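Local coordinates for protein hydroxyethylphosphonate dioxygenase (Streptomyces albus, PDB 6B9R) that probably oxidises 2-hydroxyethylphosphonate to hydroxymethylphosphonate at a mononuclear non-haem iron centre, cleaving a carbon-carbon bond with dioxygen, at residues Asp59-Ala64 and Arg73-Ile78; Ser97-Glu102 and Arg123-Ser128; Phe154-Gly159 and Tyr368-Gln373; Trp318-Pro323 and Pro357-Tyr362. One frame throughout, in Å; residues are numbered along the deposited sequence.

Contact 1 of 4, residues Asp59-Ala64 and Arg73-Ile78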
loop_
_atom_site.group_PDB
_atom_site.type_symbol
_atom_site.label_atom_id
_atom_site.label_comp_id
_atom_site.label_asym_id
_atom_site.label_seq_id
_atom_site.Cartn_x
_atom_site.Cartn_y
_atom_site.Cartn_z
ATOM N N ASP A 59 -24.774 -3.366 -11.922
ATOM C CA ASP A 59 -24.902 -2.919 -13.304
ATOM C C ASP A 59 -24.240 -1.562 -13.497
ATOM O O ASP A 59 -23.458 -1.369 -14.435
ATOM C CB ASP A 59 -26.375 -2.876 -13.707
ATOM C CG ASP A 59 -26.574 -2.375 -15.129
ATOM O OD1 ASP A 59 -26.188 -3.101 -16.067
ATOM O OD2 ASP A 59 -27.109 -1.261 -15.308
ATOM N N LEU A 60 -24.518 -0.612 -12.599
ATOM C CA LEU A 60 -23.956 0.726 -12.769
ATOM C C LEU A 60 -22.447 0.712 -12.571
ATOM O O LEU A 60 -21.710 1.373 -13.310
ATOM C CB LEU A 60 -24.628 1.716 -11.812
ATOM C CG LEU A 60 -24.056 3.143 -11.777
ATOM C CD1 LEU A 60 -24.103 3.762 -13.159
ATOM C CD2 LEU A 60 -24.800 4.020 -10.791
ATOM N N ILE A 61 -21.968 -0.059 -11.596
ATOM C CA ILE A 61 -20.533 -0.170 -11.368
ATOM C C ILE A 61 -19.844 -0.806 -12.569
ATOM O O ILE A 61 -18.753 -0.385 -12.970
ATOM C CB ILE A 61 -20.279 -0.950 -10.068
ATOM C CG1 ILE A 61 -20.729 -0.100 -8.874
ATOM C CG2 ILE A 61 -18.804 -1.349 -9.952
ATOM C CD1 ILE A 61 -20.502 -0.768 -7.530
ATOM N N SER A 62 -20.480 -1.810 -13.179
ATOM C CA SER A 62 -19.923 -2.420 -14.383
ATOM C C SER A 62 -19.920 -1.442 -15.548
ATOM O O SER A 62 -18.954 -1.395 -16.319
ATOM C CB SER A 62 -20.710 -3.678 -14.751
ATOM O OG SER A 62 -20.653 -4.623 -13.701
ATOM N N ARG A 63 -20.997 -0.657 -15.699
ATOM C CA ARG A 63 -21.029 0.355 -16.747
ATOM C C ARG A 63 -19.955 1.412 -16.528
ATOM O O ARG A 63 -19.345 1.896 -17.494
ATOM C CB ARG A 63 -22.415 1.001 -16.811
ATOM C CG ARG A 63 -23.451 0.118 -17.495
ATOM C CD ARG A 63 -24.843 0.359 -16.940
ATOM N NE ARG A 63 -25.279 1.744 -17.090
ATOM C CZ ARG A 63 -26.301 2.273 -16.421
ATOM N NH1 ARG A 63 -26.639 3.541 -16.608
ATOM N NH2 ARG A 63 -26.981 1.529 -15.555
ATOM N N ALA A 64 -19.702 1.776 -15.266
ATOM C CA ALA A 64 -18.686 2.785 -14.978
ATOM C C ALA A 64 -17.285 2.290 -15.342
ATOM O O ALA A 64 -16.471 3.060 -15.868
ATOM C CB ALA A 64 -18.745 3.191 -13.506
ATOM N N ARG A 73 -13.550 -2.530 -8.728
ATOM C CA ARG A 73 -12.925 -2.465 -7.410
ATOM C C ARG A 73 -12.844 -1.037 -6.880
ATOM O O ARG A 73 -12.893 -0.823 -5.661
ATOM C CB ARG A 73 -11.513 -3.061 -7.481
ATOM C CG ARG A 73 -11.248 -4.217 -6.587
ATOM C CD ARG A 73 -9.792 -4.714 -6.721
ATOM N NE ARG A 73 -9.266 -5.176 -5.432
ATOM C CZ ARG A 73 -8.327 -4.537 -4.740
ATOM N NH1 ARG A 73 -7.905 -5.017 -3.582
ATOM N NH2 ARG A 73 -7.816 -3.412 -5.212
ATOM N N ASP A 74 -12.674 -0.053 -7.764
ATOM C CA ASP A 74 -12.491 1.323 -7.319
ATOM C C ASP A 74 -13.775 1.955 -6.809
ATOM O O ASP A 74 -13.714 3.026 -6.197
ATOM C CB ASP A 74 -11.908 2.157 -8.462
ATOM C CG ASP A 74 -10.632 1.555 -9.016
ATOM O OD1 ASP A 74 -9.867 0.956 -8.221
ATOM O OD2 ASP A 74 -10.385 1.671 -10.236
ATOM N N LEU A 75 -14.930 1.334 -7.046
ATOM C CA LEU A 75 -16.202 1.897 -6.625
ATOM C C LEU A 75 -16.823 1.127 -5.474
ATOM O O LEU A 75 -17.929 1.477 -5.032
ATOM C CB LEU A 75 -17.187 1.946 -7.803
ATOM C CG LEU A 75 -16.839 2.910 -8.950
ATOM C CD1 LEU A 75 -17.822 2.731 -10.103
ATOM C CD2 LEU A 75 -16.829 4.367 -8.493
ATOM N N LEU A 76 -16.144 0.084 -4.981
ATOM C CA LEU A 76 -16.667 -0.738 -3.904
ATOM C C LEU A 76 -15.992 -0.390 -2.589
ATOM O O LEU A 76 -14.752 -0.361 -2.515
ATOM C CB LEU A 76 -16.458 -2.214 -4.207
ATOM C CG LEU A 76 -17.337 -2.775 -5.327
ATOM C CD1 LEU A 76 -16.887 -4.168 -5.634
ATOM C CD2 LEU A 76 -18.791 -2.776 -4.906
ATOM N N PRO A 77 -16.765 -0.115 -1.550
ATOM C CA PRO A 77 -16.198 -0.014 -0.206
ATOM C C PRO A 77 -15.925 -1.411 0.334
ATOM O O PRO A 77 -16.267 -2.420 -0.281
ATOM C CB PRO A 77 -17.313 0.682 0.581
ATOM C CG PRO A 77 -18.570 0.190 -0.096
ATOM C CD PRO A 77 -18.220 0.128 -1.563
ATOM N N ILE A 78 -15.315 -1.466 1.510
ATOM C CA ILE A 78 -15.231 -2.711 2.241
ATOM C C ILE A 78 -16.274 -2.684 3.352
ATOM O O ILE A 78 -16.916 -1.668 3.608
ATOM C CB ILE A 78 -13.807 -2.988 2.782
ATOM C CG1 ILE A 78 -13.396 -1.982 3.857
ATOM C CG2 ILE A 78 -12.796 -3.038 1.649
ATOM C CD1 ILE A 78 -12.233 -2.510 4.730
#

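Contact 2 of 4, residues Ser97-Glu102 and Arg123-Ser128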
loop_
_atom_site.group_PDB
_atom_site.type_symbol
_atom_site.label_atom_id
_atom_site.label_comp_id
_atom_site.label_asym_id
_atom_site.label_seq_id
_atom_site.Cartn_x
_atom_site.Cartn_y
_atom_site.Cartn_z
ATOM N N SER A 97 -16.981 -23.938 13.617
ATOM C CA SER A 97 -16.254 -23.793 12.360
ATOM C C SER A 97 -15.324 -24.970 12.061
ATOM O O SER A 97 -14.557 -24.896 11.095
ATOM C CB SER A 97 -15.425 -22.504 12.394
ATOM O OG SER A 97 -14.287 -22.694 13.221
ATOM N N SER A 98 -15.369 -26.030 12.864
ATOM C CA SER A 98 -14.381 -27.100 12.777
ATOM C C SER A 98 -14.364 -27.759 11.401
ATOM O O SER A 98 -15.410 -28.056 10.820
ATOM C CB SER A 98 -14.668 -28.163 13.837
ATOM O OG SER A 98 -13.878 -29.315 13.621
ATOM N N ARG A 99 -13.152 -28.005 10.899
ATOM C CA ARG A 99 -12.900 -28.793 9.699
ATOM C C ARG A 99 -11.792 -29.786 10.004
ATOM O O ARG A 99 -10.732 -29.403 10.509
ATOM C CB ARG A 99 -12.473 -27.920 8.515
ATOM C CG ARG A 99 -13.591 -27.215 7.800
ATOM C CD ARG A 99 -13.183 -25.799 7.442
ATOM N NE ARG A 99 -13.077 -24.990 8.648
ATOM C CZ ARG A 99 -12.033 -24.241 8.980
ATOM N NH1 ARG A 99 -10.971 -24.169 8.182
ATOM N NH2 ARG A 99 -12.066 -23.555 10.115
ATOM N N ILE A 100 -12.030 -31.054 9.698
ATOM C CA ILE A 100 -11.005 -32.088 9.786
ATOM C C ILE A 100 -10.604 -32.440 8.367
ATOM O O ILE A 100 -11.466 -32.711 7.524
ATOM C CB ILE A 100 -11.504 -33.329 10.543
ATOM C CG1 ILE A 100 -11.760 -32.985 12.009
ATOM C CG2 ILE A 100 -10.492 -34.464 10.415
ATOM C CD1 ILE A 100 -12.590 -33.998 12.737
ATOM N N ILE A 101 -9.305 -32.413 8.093
ATOM C CA ILE A 101 -8.780 -32.727 6.772
ATOM C C ILE A 101 -7.837 -33.912 6.900
ATOM O O ILE A 101 -6.969 -33.935 7.781
ATOM C CB ILE A 101 -8.078 -31.518 6.130
ATOM C CG1 ILE A 101 -9.097 -30.399 5.893
ATOM C CG2 ILE A 101 -7.407 -31.924 4.821
ATOM C CD1 ILE A 101 -8.593 -29.270 5.021
ATOM N N GLU A 102 -8.033 -34.901 6.034
ATOM C CA GLU A 102 -7.210 -36.094 6.012
ATOM C C GLU A 102 -6.081 -35.914 5.012
ATOM O O GLU A 102 -6.249 -35.270 3.972
ATOM C CB GLU A 102 -8.043 -37.320 5.638
ATOM C CG GLU A 102 -9.311 -37.476 6.453
ATOM C CD GLU A 102 -9.810 -38.910 6.469
ATOM O OE1 GLU A 102 -10.563 -39.267 7.400
ATOM O OE2 GLU A 102 -9.441 -39.679 5.556
ATOM N N ARG A 123 -5.826 -14.318 8.874
ATOM C CA ARG A 123 -6.505 -15.605 8.696
ATOM C C ARG A 123 -5.997 -16.527 9.797
ATOM O O ARG A 123 -5.132 -17.385 9.562
ATOM C CB ARG A 123 -6.261 -16.184 7.303
ATOM C CG ARG A 123 -6.928 -15.359 6.176
ATOM C CD ARG A 123 -8.437 -15.521 6.196
ATOM N NE ARG A 123 -9.091 -14.793 5.093
ATOM C CZ ARG A 123 -9.432 -13.510 5.152
ATOM N NH1 ARG A 123 -9.188 -12.811 6.243
ATOM N NH2 ARG A 123 -10.030 -12.930 4.118
ATOM N N PRO A 124 -6.506 -16.367 11.025
ATOM C CA PRO A 124 -5.915 -17.067 12.173
ATOM C C PRO A 124 -6.662 -18.337 12.524
ATOM O O PRO A 124 -7.842 -18.294 12.893
ATOM C CB PRO A 124 -6.031 -16.031 13.290
ATOM C CG PRO A 124 -7.337 -15.311 12.964
ATOM C CD PRO A 124 -7.496 -15.370 11.457
ATOM N N GLU A 125 -5.986 -19.478 12.436
ATOM C CA GLU A 125 -6.623 -20.762 12.670
ATOM C C GLU A 125 -5.973 -21.434 13.870
ATOM O O GLU A 125 -4.745 -21.438 13.998
ATOM C CB GLU A 125 -6.529 -21.672 11.430
ATOM C CG GLU A 125 -7.158 -21.081 10.169
ATOM C CD GLU A 125 -8.668 -21.243 10.127
ATOM O OE1 GLU A 125 -9.139 -22.394 10.059
ATOM O OE2 GLU A 125 -9.380 -20.214 10.162
ATOM N N TRP A 126 -6.813 -21.936 14.769
ATOM C CA TRP A 126 -6.428 -22.964 15.720
ATOM C C TRP A 126 -6.348 -24.280 14.961
ATOM O O TRP A 126 -7.263 -24.607 14.201
ATOM C CB TRP A 126 -7.477 -23.021 16.832
ATOM C CG TRP A 126 -7.339 -24.094 17.877
ATOM C CD1 TRP A 126 -6.844 -23.943 19.143
ATOM C CD2 TRP A 126 -7.749 -25.469 17.768
ATOM N NE1 TRP A 126 -6.904 -25.143 19.819
ATOM C CE2 TRP A 126 -7.453 -26.093 18.998
ATOM C CE3 TRP A 126 -8.319 -26.236 16.742
ATOM C CZ2 TRP A 126 -7.712 -27.446 19.234
ATOM C CZ3 TRP A 126 -8.583 -27.584 16.979
ATOM C CH2 TRP A 126 -8.280 -28.170 18.215
ATOM N N ILE A 127 -5.250 -25.025 15.121
ATOM C CA ILE A 127 -5.078 -26.259 14.359
ATOM C C ILE A 127 -4.448 -27.314 15.259
ATOM O O ILE A 127 -3.332 -27.129 15.752
ATOM C CB ILE A 127 -4.220 -26.069 13.093
ATOM C CG1 ILE A 127 -4.737 -24.891 12.247
ATOM C CG2 ILE A 127 -4.218 -27.367 12.285
ATOM C CD1 ILE A 127 -3.864 -24.549 11.065
ATOM N N SER A 128 -5.153 -28.423 15.469
ATOM C CA SER A 128 -4.601 -29.511 16.263
ATOM C C SER A 128 -3.874 -30.491 15.358
ATOM O O SER A 128 -4.351 -30.829 14.273
ATOM C CB SER A 128 -5.689 -30.240 17.050
ATOM O OG SER A 128 -6.535 -30.955 16.182
#

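Contact 3 of 4, residues Phe154-Gly159 and Tyr368-Gln373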
loop_
_atom_site.group_PDB
_atom_site.type_symbol
_atom_site.label_atom_id
_atom_site.label_comp_id
_atom_site.label_asym_id
_atom_site.label_seq_id
_atom_site.Cartn_x
_atom_site.Cartn_y
_atom_site.Cartn_z
ATOM N N PHE A 154 2.700 -16.527 11.223
ATOM C CA PHE A 154 3.218 -16.558 12.579
ATOM C C PHE A 154 2.551 -17.725 13.280
ATOM O O PHE A 154 1.317 -17.805 13.314
ATOM C CB PHE A 154 2.921 -15.262 13.338
ATOM C CG PHE A 154 3.159 -15.396 14.798
ATOM C CD1 PHE A 154 4.443 -15.308 15.313
ATOM C CD2 PHE A 154 2.118 -15.684 15.657
ATOM C CE1 PHE A 154 4.676 -15.481 16.668
ATOM C CE2 PHE A 154 2.351 -15.872 17.019
ATOM C CZ PHE A 154 3.636 -15.760 17.523
ATOM N N THR A 155 3.351 -18.619 13.850
ATOM C CA THR A 155 2.822 -19.804 14.498
ATOM C C THR A 155 3.288 -19.843 15.941
ATOM O O THR A 155 4.478 -19.663 16.216
ATOM C CB THR A 155 3.260 -21.070 13.764
ATOM O OG1 THR A 155 2.821 -20.998 12.398
ATOM C CG2 THR A 155 2.637 -22.285 14.413
ATOM N N TYR A 156 2.348 -20.067 16.850
ATOM C CA TYR A 156 2.615 -20.261 18.270
ATOM C C TYR A 156 2.320 -21.710 18.635
ATOM O O TYR A 156 1.253 -22.221 18.291
ATOM C CB TYR A 156 1.747 -19.323 19.107
ATOM C CG TYR A 156 1.960 -19.491 20.581
ATOM C CD1 TYR A 156 2.963 -18.796 21.232
ATOM C CD2 TYR A 156 1.156 -20.350 21.326
ATOM C CE1 TYR A 156 3.162 -18.950 22.600
ATOM C CE2 TYR A 156 1.350 -20.512 22.685
ATOM C CZ TYR A 156 2.356 -19.812 23.316
ATOM O OH TYR A 156 2.540 -19.974 24.670
ATOM N N PHE A 157 3.257 -22.373 19.325
ATOM C CA PHE A 157 3.166 -23.813 19.575
ATOM C C PHE A 157 2.668 -24.118 20.987
ATOM O O PHE A 157 3.086 -23.480 21.954
ATOM C CB PHE A 157 4.527 -24.477 19.356
ATOM C CG PHE A 157 5.013 -24.390 17.939
ATOM C CD1 PHE A 157 4.611 -25.329 17.002
ATOM C CD2 PHE A 157 5.858 -23.367 17.540
ATOM C CE1 PHE A 157 5.056 -25.262 15.687
ATOM C CE2 PHE A 157 6.311 -23.284 16.233
ATOM C CZ PHE A 157 5.903 -24.231 15.294
ATOM N N VAL A 158 1.769 -25.099 21.098
ATOM C CA VAL A 158 1.321 -25.638 22.381
ATOM C C VAL A 158 1.571 -27.142 22.365
ATOM O O VAL A 158 1.061 -27.855 21.490
ATOM C CB VAL A 158 -0.165 -25.345 22.661
ATOM C CG1 VAL A 158 -0.567 -25.965 24.004
ATOM C CG2 VAL A 158 -0.454 -23.829 22.642
ATOM N N GLY A 159 2.346 -27.628 23.335
ATOM C CA GLY A 159 2.596 -29.042 23.447
ATOM C C GLY A 159 3.698 -29.503 22.518
ATOM O O GLY A 159 4.361 -28.696 21.855
ATOM N N TYR A 368 -5.825 -13.962 21.723
ATOM C CA TYR A 368 -6.325 -15.313 21.943
ATOM C C TYR A 368 -5.968 -15.708 23.369
ATOM O O TYR A 368 -4.808 -15.584 23.760
ATOM C CB TYR A 368 -5.722 -16.306 20.934
ATOM C CG TYR A 368 -6.172 -17.736 21.161
ATOM C CD1 TYR A 368 -7.320 -18.225 20.558
ATOM C CD2 TYR A 368 -5.451 -18.598 21.998
ATOM C CE1 TYR A 368 -7.754 -19.533 20.789
ATOM C CE2 TYR A 368 -5.867 -19.891 22.219
ATOM C CZ TYR A 368 -7.018 -20.357 21.607
ATOM O OH TYR A 368 -7.420 -21.660 21.849
ATOM N N VAL A 369 -6.947 -16.161 24.149
ATOM C CA VAL A 369 -6.720 -16.411 25.573
ATOM C C VAL A 369 -6.165 -17.821 25.742
ATOM O O VAL A 369 -6.881 -18.806 25.554
ATOM C CB VAL A 369 -7.988 -16.216 26.410
ATOM C CG1 VAL A 369 -7.712 -16.629 27.862
ATOM C CG2 VAL A 369 -8.434 -14.773 26.348
ATOM N N LEU A 370 -4.890 -17.910 26.130
ATOM C CA LEU A 370 -4.227 -19.188 26.377
ATOM C C LEU A 370 -4.407 -19.679 27.799
ATOM O O LEU A 370 -4.469 -20.891 28.020
ATOM C CB LEU A 370 -2.723 -19.078 26.102
ATOM C CG LEU A 370 -2.260 -18.853 24.663
ATOM C CD1 LEU A 370 -0.831 -18.330 24.626
ATOM C CD2 LEU A 370 -2.372 -20.140 23.863
ATOM N N GLY A 371 -4.472 -18.769 28.764
ATOM C CA GLY A 371 -4.440 -19.130 30.161
ATOM C C GLY A 371 -5.730 -19.792 30.595
ATOM O O GLY A 371 -6.619 -20.102 29.801
ATOM N N GLU A 372 -5.820 -20.018 31.905
ATOM C CA GLU A 372 -6.951 -20.712 32.498
ATOM C C GLU A 372 -7.996 -19.774 33.075
ATOM O O GLU A 372 -9.104 -20.226 33.380
ATOM C CB GLU A 372 -6.461 -21.669 33.595
ATOM C CG GLU A 372 -5.438 -22.679 33.109
ATOM N N GLN A 373 -7.675 -18.485 33.240
ATOM C CA GLN A 373 -8.641 -17.530 33.760
ATOM C C GLN A 373 -9.142 -16.621 32.644
ATOM O O GLN A 373 -8.410 -16.346 31.689
ATOM C CB GLN A 373 -8.034 -16.661 34.869
ATOM C CG GLN A 373 -7.274 -17.452 35.924
ATOM C CD GLN A 373 -8.161 -18.447 36.637
ATOM O OE1 GLN A 373 -9.239 -18.099 37.126
ATOM N NE2 GLN A 373 -7.720 -19.698 36.694
#

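Contact 4 of 4, residues Trp318-Pro323 and Pro357-Tyr362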
loop_
_atom_site.group_PDB
_atom_site.type_symbol
_atom_site.label_atom_id
_atom_site.label_comp_id
_atom_site.label_asym_id
_atom_site.label_seq_id
_atom_site.Cartn_x
_atom_site.Cartn_y
_atom_site.Cartn_z
ATOM N N TRP A 318 9.810 -8.493 29.563
ATOM C CA TRP A 318 9.798 -7.244 30.309
ATOM C C TRP A 318 8.389 -6.988 30.822
ATOM O O TRP A 318 7.425 -7.639 30.414
ATOM C CB TRP A 318 10.307 -6.064 29.466
ATOM C CG TRP A 318 9.413 -5.634 28.332
ATOM C CD1 TRP A 318 8.631 -4.515 28.294
ATOM C CD2 TRP A 318 9.235 -6.292 27.066
ATOM N NE1 TRP A 318 7.973 -4.441 27.089
ATOM C CE2 TRP A 318 8.320 -5.523 26.322
ATOM C CE3 TRP A 318 9.741 -7.471 26.504
ATOM C CZ2 TRP A 318 7.908 -5.881 25.032
ATOM C CZ3 TRP A 318 9.339 -7.832 25.231
ATOM C CH2 TRP A 318 8.423 -7.031 24.501
ATOM N N SER A 319 8.296 -6.040 31.745
ATOM C CA SER A 319 7.070 -5.746 32.470
ATOM C C SER A 319 6.526 -4.388 32.057
ATOM O O SER A 319 7.275 -3.489 31.666
ATOM C CB SER A 319 7.305 -5.759 33.978
ATOM O OG SER A 319 7.453 -7.078 34.428
ATOM N N TYR A 320 5.212 -4.245 32.168
ATOM C CA TYR A 320 4.551 -3.005 31.775
ATOM C C TYR A 320 3.572 -2.601 32.869
ATOM O O TYR A 320 2.761 -3.430 33.304
ATOM C CB TYR A 320 3.818 -3.165 30.431
ATOM C CG TYR A 320 3.229 -1.863 29.945
ATOM C CD1 TYR A 320 1.989 -1.433 30.391
ATOM C CD2 TYR A 320 3.931 -1.048 29.072
ATOM C CE1 TYR A 320 1.453 -0.223 29.969
ATOM C CE2 TYR A 320 3.405 0.164 28.638
ATOM C CZ TYR A 320 2.170 0.569 29.090
ATOM O OH TYR A 320 1.653 1.770 28.661
ATOM N N PRO A 321 3.582 -1.331 33.314
ATOM C CA PRO A 321 4.404 -0.256 32.744
ATOM C C PRO A 321 5.835 -0.270 33.253
ATOM O O PRO A 321 6.670 0.493 32.789
ATOM C CB PRO A 321 3.686 1.010 33.204
ATOM C CG PRO A 321 3.075 0.617 34.514
ATOM C CD PRO A 321 2.691 -0.838 34.380
ATOM N N GLY A 322 6.115 -1.151 34.197
ATOM C CA GLY A 322 7.451 -1.270 34.729
ATOM C C GLY A 322 7.489 -2.229 35.896
ATOM O O GLY A 322 6.457 -2.647 36.426
ATOM N N PRO A 323 8.697 -2.601 36.319
ATOM C CA PRO A 323 8.824 -3.623 37.373
ATOM C C PRO A 323 8.352 -3.169 38.743
ATOM O O PRO A 323 8.068 -4.028 39.584
ATOM C CB PRO A 323 10.329 -3.944 37.379
ATOM C CG PRO A 323 10.997 -2.740 36.758
ATOM C CD PRO A 323 9.992 -2.211 35.737
ATOM N N PRO A 357 -4.243 0.945 30.783
ATOM C CA PRO A 357 -4.572 1.034 29.357
ATOM C C PRO A 357 -3.312 0.887 28.516
ATOM O O PRO A 357 -2.267 1.466 28.821
ATOM C CB PRO A 357 -5.200 2.427 29.223
ATOM C CG PRO A 357 -4.664 3.198 30.373
ATOM C CD PRO A 357 -4.504 2.207 31.499
ATOM N N LEU A 358 -3.408 0.092 27.478
ATOM C CA LEU A 358 -2.285 -0.028 26.563
ATOM C C LEU A 358 -2.272 1.155 25.599
ATOM O O LEU A 358 -3.337 1.617 25.174
ATOM C CB LEU A 358 -2.369 -1.338 25.779
ATOM C CG LEU A 358 -2.117 -2.580 26.635
ATOM C CD1 LEU A 358 -2.191 -3.841 25.795
ATOM C CD2 LEU A 358 -0.743 -2.435 27.264
ATOM N N PRO A 359 -1.095 1.669 25.253
ATOM C CA PRO A 359 -1.022 2.768 24.281
ATOM C C PRO A 359 -1.657 2.355 22.968
ATOM O O PRO A 359 -1.443 1.227 22.495
ATOM C CB PRO A 359 0.490 3.006 24.117
ATOM C CG PRO A 359 1.103 2.439 25.354
ATOM C CD PRO A 359 0.232 1.273 25.751
ATOM N N PRO A 360 -2.477 3.219 22.376
ATOM C CA PRO A 360 -2.997 2.933 21.036
ATOM C C PRO A 360 -1.853 2.739 20.058
ATOM O O PRO A 360 -0.809 3.390 20.154
ATOM C CB PRO A 360 -3.824 4.178 20.700
ATOM C CG PRO A 360 -4.209 4.740 22.037
ATOM C CD PRO A 360 -3.005 4.485 22.911
ATOM N N THR A 361 -2.041 1.799 19.142
ATOM C CA THR A 361 -1.081 1.542 18.088
ATOM C C THR A 361 -1.780 1.669 16.742
ATOM O O THR A 361 -3.000 1.505 16.628
ATOM C CB THR A 361 -0.431 0.149 18.223
ATOM O OG1 THR A 361 0.422 -0.090 17.099
ATOM C CG2 THR A 361 -1.491 -0.958 18.289
ATOM N N TYR A 362 -0.982 1.963 15.716
ATOM C CA TYR A 362 -1.461 1.935 14.338
ATOM C C TYR A 362 -1.733 0.525 13.826
ATOM O O TYR A 362 -2.266 0.379 12.720
ATOM C CB TYR A 362 -0.437 2.609 13.422
ATOM C CG TYR A 362 0.916 1.912 13.391
ATOM C CD1 TYR A 362 1.900 2.202 14.337
ATOM C CD2 TYR A 362 1.206 0.971 12.415
ATOM C CE1 TYR A 362 3.139 1.563 14.296
ATOM C CE2 TYR A 362 2.416 0.331 12.370
ATOM C CZ TYR A 362 3.382 0.630 13.309
ATOM O OH TYR A 362 4.588 -0.009 13.234
#

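Contact 1 of 4, residues Asp59-Ala64 and Arg73-Ile78
Ile61 and Leu75 lie alongside each other with their side chains running in opposite directions, while Leu76 meets Ile61 at about a right angle. The branched isoleucine can serve both partners because its two arms diverge. The CG2 methyl, anti to the backbone N, lies 4.2 Å from Leu75 CD1. CG1, turned beside the backbone N (chi1 -69°), carries the longer arm out to Leu76, where Ile61 CD1 stands 3.7 Å from Leu76 CD2. Leu75 reaches further along the helix: its CD1 methyl settles 3.6 Å from Ala64 CB. Ala64, three residues and so nearly one turn beyond Ile61, presents the same face of the helix. Its single methyl suits the spot, since the leucine tip lies directly against it. The contact is wholly apolar and all four residues are buried, which fits the aliphatic residues found here. Away from this face, Arg63 NH2 binds Asp59 OD2 at 2.8 Å, a salt bridge one turn apart along the same helix. The segment 73-78 thus folds back over helix 58-67 after the chain leaves it. Leu75 also touches Ala24 of helix 10-27, so it is wedged between two helices, and Leu76 packs on Leu76 of the second subunit, bringing the helical layer to the dimer interface.

Contact 2 of 4, residues Ser97-Glu102 and Arg123-Ser128
Arg99 and Glu125 join two strands that are not neighbours, since strand 106-113 runs between them in the sheet. Ser97, the first residue to leave the preceding helix, prepares the contact with its backbone: its carbonyl oxygen takes two donors, Arg99 NE at 2.9 Å and Arg99 NH2 at 3.0 Å from Ser97 O. Ser98 follows, its OG bonded to Glu110 on the intervening strand. At Arg99 the strand begins, and the side chain bends at chi2 and chi3 (139° and -70°), which turns the guanidinium back to that carbonyl. With its NE-NH2 edge held side-on by Ser97 O, the NH1-NH2 end is presented to Glu125. Both nitrogens bind one oxygen, Arg99 NH2 to Glu125 OE1 at 3.1 Å and Arg99 NH1 to the same OE1 at 3.2 Å. NH2 meets the syn lone pair of OE1; NH1 comes from the same syn side but out of the carboxylate plane, the flat groups being turned 60° apart. Asp113 also forms a salt bridge with NH2, so the arginine probably offsets the repulsion between two neighbouring acids, and Lys29 O of the second subunit accepts from NH1. Further on, Ile101 pairs with strand 106-113 through its backbone. Three successive antiparallel strands belong to the beta-sheet of a cupin-like domain, and Ile127 of the third strand touches the bound substrate.

Contact 3 of 4, residues Phe154-Gly159 and Tyr368-Gln373
The apolar meeting of Tyr156 with Leu370 joins two beta-sheets: strand 152-158 belongs to one, and Leu370 stands just where the chain leaves strand 364-369 of the other. The two side chains approach from opposite directions. With CG of Tyr156 anti to its backbone N (chi1 179°), the ring extends straight out from the strand, and its CE2 comes 3.6 Å from Leu370 CD1. The same methyl lies 3.8 Å from Tyr156 OH, so it sits obliquely by the phenolic end of the ring. The second leucine methyl, CD2, is 3.9 Å from Tyr156 CE2 and also turns toward Val158, whose CG2 lies 4.3 Å from it. Tyrosine suits this position because it reaches far enough from its strand to meet the leucine partway, while leucine offers two methyls to receive it. Shortened to alanine, Tyr156 would probably leave a gap between the sheets and take from the Leu370 methyls most of their apolar cover within this contact. Leu415 of strand 412-419 touches both Tyr156 and Leu370 and lines the same junction. The contact rests on close fit and burial of carbon surface, without the directionality of a polar bond.

Contact 4 of 4, residues Trp318-Pro323 and Pro357-Tyr362
Tyr320 projects from the end of strand 317-320 against Leu358 and Pro359 of the loop that leads into strand 364-369. CG anti to the backbone N (chi1 -175°) carries the ring out to the loop, where both residues meet it. Leu358, with CG anti to its carbonyl carbon, places CD2 over one ring face, 4.1 Å from Tyr320 CE1. The opposite face carries Pro321 CB, which the cis peptide bond before that proline folds back over the ring. Pro359 meets the phenolic end: its CD is 3.3 Å from Tyr320 OH and 3.9 Å from Tyr320 CZ. Substituting glycine would probably strip Leu358 and Pro359 of their aromatic partner and leave the cis-proline without a ring to lie on. From Pro357 to Pro360 the backbone keeps to polyproline II angles, to which its three prolines are well suited, giving the tyrosine a stiff surface. Tyr320 and the cis Pro321 form the corners of a type VI beta-turn, here ending the outermost strand, within this chain, of a cupin-like beta-sheet.

Contact 1, the only one built on a helix, alone has all its touching residues buried, though it lies far from the centre of the chain; contacts 2, 3 and 4 belong to the beta-sheets and are partly buried. Contacts 2 and 3 reach the same sheet and touch where Trp126 meets Tyr368, while contacts 3 and 4 share the other sheet, contact 4 being nested in the chain between the two segments of contact 3. Chemistry follows place: contact 2, close to the substrate and iron, is ionic, whereas the other three rest on carbon, aliphatic in contact 1 and with a tyrosine ring in 3 and 4. The second subunit reaches 1, 2 and 4 but not 3.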